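Local coordinates for protein 2,3-dihydroxy-2,3-dihydrophenylpropionate dehydrogenase (Pseudomonas sp. MC1, PDB 5XTF) that catalyses the NAD(+)-dependent oxidation of naphthalene cis-dihydrodiol to 1,2-dihydroxynaphthalene, as a tetrameric short-chain dehydrogenase/reductase, at residues Leu53-Asn56 / Glu57-Ala61; Arg41-Leu45 / Ala46-Val50; Ala240-Pro243 / Glu244-Val247. All blocks are in the same frame, centred on the assembly; numbering follows the deposited sequence.

All three interactions are local turns in which the chain changes direction, and they show how the chemistry of a turn follows its place in a Rossmann-type fold. Interactions 1 and 2 share strand 49-54: interaction 2 delivers the chain into it from helix 34-46, and interaction 1 takes it out into helix 57-67. Interaction 1 is a surface contact built of amide and backbone bonds and contains Gln59 of the NAD(+) site. Interaction 2 is partly buried, with aromatic packing inside and a water-bridged lysine on the looser side. Interaction 3, also partly buried, uses a carboxylate and short-range backbone bonds; it meets interaction 2 where Ser42 packs on Val247, whereas interactions 1 and 3 do not touch.

Interaction 1 of 3, residues Leu53-Asn56 / Glu57-Ala61; sequences LVRN and EEQEA
Between strand 49-54 and helix 57-67 the backbone swings through Arg55 and Asn56 and winds directly into the first helical turn, which Glu60 N closes on Asn56 O at 3.2 Å. Asn56 is the N-cap: its OD1 accepts from Gln59 N at 3.0 Å, and Gln59 N sits almost on the extension of the side-chain C=O (C=O...N 177°). The cap depends on the torsion of Asn56, whose CG sits between its own backbone N and carbonyl carbon (chi1 59°), bringing the amide back over the start of the helix. Gln59 answers in the reverse direction. Its extended chain carries OE1 to Arg55 N, 2.9 Å away; that N lies almost on the extension of the Gln59 C=O bond, though its N-H is bent away from the line. The same OE1 takes a second, weak bond from Arg55 NE at 2.8 Å, so one amide oxygen holds both backbone and side chain of Arg55. The Arg55 chain is bent at chi2 and chi3 to bring its guanidinium there, and that plane stands 74° from the Gln59 amide. Alongside these polar links, Val54 CG2 comes up against CB and OE1 of Gln59, the two side chains running past each other in opposite directions. Gln59 belongs to the NAD(+) site, which is empty in this chain, and touches Ser33 of that site. The turn belongs to the beta-alpha-beta unit of strand 49-54, helix 57-67 and strand 72-75: Val54 shares backbone bonds with Val74 and Gly76, while Val54, Glu57 and Glu60 pack on Val75.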
# COMPACT_ATOMS: atom_id res chain seq x y z
N LEU B 53 -29.10 -6.38 -12.93
CA LEU B 53 -28.86 -7.73 -13.41
C LEU B 53 -28.93 -8.68 -12.24
O LEU B 53 -28.25 -8.48 -11.22
CB LEU B 53 -27.50 -7.83 -14.10
CG LEU B 53 -27.17 -9.24 -14.57
CD1 LEU B 53 -28.26 -9.76 -15.47
CD2 LEU B 53 -25.81 -9.28 -15.29
N VAL B 54 -29.74 -9.72 -12.38
CA VAL B 54 -30.10 -10.60 -11.28
C VAL B 54 -29.94 -12.04 -11.75
O VAL B 54 -30.04 -12.32 -12.95
CB VAL B 54 -31.53 -10.27 -10.84
CG1 VAL B 54 -32.59 -11.01 -11.67
CG2 VAL B 54 -31.66 -10.55 -9.44
N ARG B 55 -29.66 -12.96 -10.81
CA ARG B 55 -29.30 -14.33 -11.19
C ARG B 55 -30.49 -15.21 -11.57
O ARG B 55 -30.34 -16.12 -12.38
CB ARG B 55 -28.54 -15.09 -10.09
CG ARG B 55 -27.18 -14.59 -9.71
CD ARG B 55 -27.10 -14.24 -8.22
NE ARG B 55 -27.86 -13.04 -7.85
CZ ARG B 55 -27.54 -11.82 -8.24
NH1 ARG B 55 -26.50 -11.59 -9.02
NH2 ARG B 55 -28.26 -10.81 -7.88
N ASN B 56 -31.66 -15.00 -10.97
CA ASN B 56 -32.76 -15.90 -11.26
C ASN B 56 -34.09 -15.17 -11.09
O ASN B 56 -34.15 -13.98 -10.75
CB ASN B 56 -32.68 -17.15 -10.40
CG ASN B 56 -32.71 -16.84 -8.92
OD1 ASN B 56 -33.45 -15.96 -8.48
ND2 ASN B 56 -31.90 -17.56 -8.15
N GLU B 57 -35.16 -15.93 -11.30
CA GLU B 57 -36.49 -15.36 -11.40
C GLU B 57 -37.04 -15.01 -10.03
O GLU B 57 -37.83 -14.07 -9.91
CB GLU B 57 -37.42 -16.34 -12.13
CG GLU B 57 -36.88 -16.92 -13.48
CD GLU B 57 -35.46 -17.53 -13.46
OE1 GLU B 57 -34.64 -17.19 -14.34
OE2 GLU B 57 -35.12 -18.34 -12.56
N GLU B 58 -36.63 -15.75 -8.99
CA GLU B 58 -37.06 -15.44 -7.63
C GLU B 58 -36.55 -14.08 -7.21
O GLU B 58 -37.27 -13.30 -6.56
CB GLU B 58 -36.55 -16.50 -6.65
CG GLU B 58 -37.22 -17.86 -6.74
CD GLU B 58 -36.90 -18.60 -8.00
OE1 GLU B 58 -37.83 -19.04 -8.70
OE2 GLU B 58 -35.70 -18.78 -8.32
N GLN B 59 -35.29 -13.78 -7.54
CA GLN B 59 -34.75 -12.48 -7.22
C GLN B 59 -35.41 -11.39 -8.05
O GLN B 59 -35.59 -10.27 -7.57
CB GLN B 59 -33.24 -12.49 -7.43
CG GLN B 59 -32.46 -13.49 -6.59
CD GLN B 59 -30.99 -13.45 -6.93
OE1 GLN B 59 -30.61 -13.22 -8.08
NE2 GLN B 59 -30.14 -13.65 -5.94
N GLU B 60 -35.79 -11.72 -9.29
CA GLU B 60 -36.59 -10.78 -10.07
C GLU B 60 -37.90 -10.47 -9.36
O GLU B 60 -38.29 -9.30 -9.27
CB GLU B 60 -36.85 -11.36 -11.46
CG GLU B 60 -37.56 -10.41 -12.38
CD GLU B 60 -37.83 -11.03 -13.72
OE1 GLU B 60 -38.01 -12.26 -13.77
OE2 GLU B 60 -37.83 -10.29 -14.73
N ALA B 61 -38.57 -11.49 -8.82
CA ALA B 61 -39.85 -11.28 -8.15
C ALA B 61 -39.67 -10.46 -6.88
O ALA B 61 -40.52 -9.63 -6.54
CB ALA B 61 -40.50 -12.62 -7.83

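Interaction 2 of 3, residues Arg41-Leu45 / Ala46-Val50; sequences RSFKL and AGYCV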
# COMPACT_ATOMS: atom_id res chain seq x y z
N ARG B 41 -32.03 -0.39 -3.76
CA ARG B 41 -32.88 0.38 -2.87
C ARG B 41 -32.28 1.75 -2.59
O ARG B 41 -33.00 2.75 -2.53
CB ARG B 41 -33.12 -0.40 -1.58
CG ARG B 41 -33.84 -1.70 -1.82
CD ARG B 41 -33.89 -2.57 -0.57
NE ARG B 41 -34.60 -3.82 -0.83
CZ ARG B 41 -34.54 -4.90 -0.06
NH1 ARG B 41 -33.80 -4.90 1.04
NH2 ARG B 41 -35.22 -6.00 -0.39
N SER B 42 -30.96 1.82 -2.44
CA SER B 42 -30.35 3.10 -2.08
C SER B 42 -30.35 4.08 -3.25
O SER B 42 -30.61 5.27 -3.06
CB SER B 42 -28.93 2.87 -1.58
OG SER B 42 -28.97 2.51 -0.22
N PHE B 43 -30.03 3.60 -4.45
CA PHE B 43 -29.98 4.52 -5.59
C PHE B 43 -31.38 4.92 -6.01
O PHE B 43 -31.62 6.09 -6.37
CB PHE B 43 -29.20 3.88 -6.74
CG PHE B 43 -27.69 4.04 -6.63
CD1 PHE B 43 -26.92 3.10 -5.95
CD2 PHE B 43 -27.05 5.12 -7.22
CE1 PHE B 43 -25.52 3.24 -5.84
CE2 PHE B 43 -25.64 5.26 -7.12
CZ PHE B 43 -24.89 4.32 -6.42
N LYS B 44 -32.33 3.99 -5.96
CA LYS B 44 -33.73 4.35 -6.19
C LYS B 44 -34.18 5.42 -5.21
O LYS B 44 -34.84 6.39 -5.59
CB LYS B 44 -34.63 3.12 -6.07
CG LYS B 44 -35.93 3.24 -6.80
CD LYS B 44 -35.75 2.94 -8.27
CE LYS B 44 -37.04 3.19 -9.02
NZ LYS B 44 -37.35 4.64 -9.07
N LEU B 45 -33.82 5.27 -3.94
CA LEU B 45 -34.22 6.25 -2.94
C LEU B 45 -33.58 7.61 -3.19
O LEU B 45 -34.21 8.65 -2.95
CB LEU B 45 -33.88 5.73 -1.54
CG LEU B 45 -34.38 6.52 -0.34
CD1 LEU B 45 -35.89 6.69 -0.40
CD2 LEU B 45 -33.93 5.83 0.95
N ALA B 46 -32.35 7.64 -3.71
CA ALA B 46 -31.66 8.88 -4.04
C ALA B 46 -32.15 9.51 -5.34
O ALA B 46 -31.72 10.62 -5.67
CB ALA B 46 -30.15 8.64 -4.12
N GLY B 47 -33.03 8.85 -6.09
CA GLY B 47 -33.65 9.45 -7.24
C GLY B 47 -33.19 8.94 -8.59
O GLY B 47 -33.60 9.51 -9.61
N TYR B 48 -32.38 7.90 -8.63
CA TYR B 48 -31.86 7.36 -9.89
C TYR B 48 -32.91 6.51 -10.60
O TYR B 48 -33.75 5.87 -9.97
CB TYR B 48 -30.63 6.47 -9.66
CG TYR B 48 -29.31 7.18 -9.40
CD1 TYR B 48 -29.10 7.86 -8.21
CD2 TYR B 48 -28.28 7.14 -10.33
CE1 TYR B 48 -27.88 8.51 -7.96
CE2 TYR B 48 -27.06 7.77 -10.08
CZ TYR B 48 -26.87 8.45 -8.89
OH TYR B 48 -25.66 9.09 -8.63
N CYS B 49 -32.82 6.47 -11.92
CA CYS B 49 -33.38 5.35 -12.66
C CYS B 49 -32.39 4.21 -12.56
O CYS B 49 -31.18 4.41 -12.75
CB CYS B 49 -33.64 5.73 -14.11
SG CYS B 49 -34.68 7.19 -14.34
N VAL B 50 -32.89 3.01 -12.25
CA VAL B 50 -32.03 1.88 -11.90
C VAL B 50 -32.34 0.72 -12.83
O VAL B 50 -33.50 0.35 -13.01
CB VAL B 50 -32.23 1.45 -10.43
CG1 VAL B 50 -31.41 0.20 -10.12
CG2 VAL B 50 -31.85 2.60 -9.50
O HOH W 1 -35.61 6.82 -8.05
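Phe43 and Tyr48 form an edge-to-face aromatic pair where helix 34-46 ends, and this is the tightly packed part of the turn. The rings have centroids 4.8 Å apart and planes at 83°; CD2 of Phe43 stands 3.4 Å above the centre of the Tyr48 ring. Both side chains run the same way, each with CG anti to its carbonyl carbon, which sets them next to each other on one side of the turn. Val50 extends the apolar patch, its CG2 lying 4.0 Å from Phe43 CB. With Tyr48 cut back to an alanine, Phe43 CD2 would lose the aromatic face it points into, and a gap is likely to open beside its ring. Backbone bonds close the helix next to the rings: Tyr48 N reaches back to Phe43 O at 3.0 Å, and Gly47 N donates to Lys44 O at 3.1 Å. Gly47 has phi 108°, where a CB would jam against the preceding carbonyl oxygen. On the opposite side the contact is looser and water-mediated. There Lys44, bent at chi2 and chi4, keeps NZ 3.9 Å from Tyr48 O; one water accepts from NZ and donates to both Lys44 O, at 2.6 Å, and Tyr48 O, at 2.8 Å. Helix 248-254 covers the aromatic side through Leu251 and Ala254, and Val26 of strand 25-28 lies against both side chains. Positive-phi glycine with two bonds back into the last turn is a Schellman motif, here ending the helix of the first beta-alpha-beta crossover in a Rossmann-type fold.

Interaction 3 of 3, residues Ala240-Pro243 / Glu244-Val247; sequences AAKP and EDVV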
# COMPACT_ATOMS: atom_id res chain seq x y z
N ALA B 240 -20.88 -6.89 13.26
CA ALA B 240 -20.98 -7.17 11.83
C ALA B 240 -22.06 -6.28 11.25
O ALA B 240 -23.13 -6.10 11.84
CB ALA B 240 -21.31 -8.64 11.59
N ALA B 241 -21.76 -5.68 10.10
CA ALA B 241 -22.67 -4.74 9.47
C ALA B 241 -23.63 -5.47 8.55
O ALA B 241 -23.27 -6.44 7.88
CB ALA B 241 -21.90 -3.68 8.69
N LYS B 242 -24.88 -5.00 8.55
CA LYS B 242 -25.84 -5.41 7.55
C LYS B 242 -25.47 -4.78 6.21
O LYS B 242 -24.92 -3.67 6.17
CB LYS B 242 -27.24 -4.95 7.96
CG LYS B 242 -27.75 -5.45 9.32
CD LYS B 242 -28.45 -6.81 9.21
CE LYS B 242 -29.51 -7.03 10.29
NZ LYS B 242 -29.26 -8.22 11.14
N PRO B 243 -25.76 -5.45 5.10
CA PRO B 243 -25.49 -4.84 3.78
C PRO B 243 -26.04 -3.43 3.65
O PRO B 243 -25.44 -2.60 2.95
CB PRO B 243 -26.17 -5.81 2.81
CG PRO B 243 -26.16 -7.14 3.54
CD PRO B 243 -26.33 -6.81 4.99
N GLU B 244 -27.17 -3.13 4.31
CA GLU B 244 -27.75 -1.79 4.28
C GLU B 244 -26.79 -0.73 4.82
O GLU B 244 -26.96 0.45 4.52
CB GLU B 244 -29.05 -1.75 5.08
CG GLU B 244 -28.87 -1.37 6.57
CD GLU B 244 -30.12 -1.55 7.42
OE1 GLU B 244 -30.83 -2.57 7.25
OE2 GLU B 244 -30.41 -0.67 8.28
N ASP B 245 -25.80 -1.14 5.60
CA ASP B 245 -24.92 -0.18 6.26
C ASP B 245 -23.75 0.25 5.39
O ASP B 245 -23.10 1.25 5.72
CB ASP B 245 -24.35 -0.77 7.56
CG ASP B 245 -25.43 -1.04 8.61
OD1 ASP B 245 -26.38 -0.24 8.75
OD2 ASP B 245 -25.30 -2.08 9.30
N VAL B 246 -23.46 -0.45 4.30
CA VAL B 246 -22.20 -0.25 3.60
C VAL B 246 -22.39 0.43 2.24
O VAL B 246 -21.45 0.49 1.44
CB VAL B 246 -21.42 -1.57 3.47
CG1 VAL B 246 -21.31 -2.24 4.84
CG2 VAL B 246 -22.07 -2.51 2.47
N VAL B 247 -23.57 1.02 1.98
CA VAL B 247 -23.85 1.53 0.64
C VAL B 247 -23.42 2.98 0.42
O VAL B 247 -23.26 3.39 -0.74
CB VAL B 247 -25.36 1.42 0.32
CG1 VAL B 247 -25.79 -0.05 0.34
CG2 VAL B 247 -26.17 2.25 1.30
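Hydrogen bonds join Lys242 and Asp245 twice through main-chain atoms of the lysine. Asp245 N donates to Lys242 O at 2.7 Å, the tightest of the bonds. In return, Asp245 OD2 receives a weak bond from Lys242 N at 3.0 Å. CG of Asp245 lies anti to its carbonyl carbon (chi1 -64°), which turns the carboxylate back toward the residues that precede the turn. One residue further on, Val246 N donates to Pro243 O at 3.2 Å, and the bond is nearly straight. The one apolar pair joins Ala241 CB to Val246 CG1 at 4.2 Å. Two other valine methyls meet a carbonyl instead, in van der Waals contact: CG2 of Val246 rests on Pro243 O at 3.4 Å, and Val247 CG1 touches the same oxygen. Among charged groups, Asp245 OD1 also makes a long, weak ion pair with Lys260 of a second subunit, whose Phe261 packs on Ala241 and Val246. Within the chain, Val246 lies against Ile35 of the NAD(+) site, and Val247 packs on Leu39 and Ser42 of helix 34-46. The chemistry therefore implies a short 3-10 turn held mainly by backbone bonds, with a weak aspartate bond added, lying between Ile35 of the NAD(+) site and Phe261 of the second subunit.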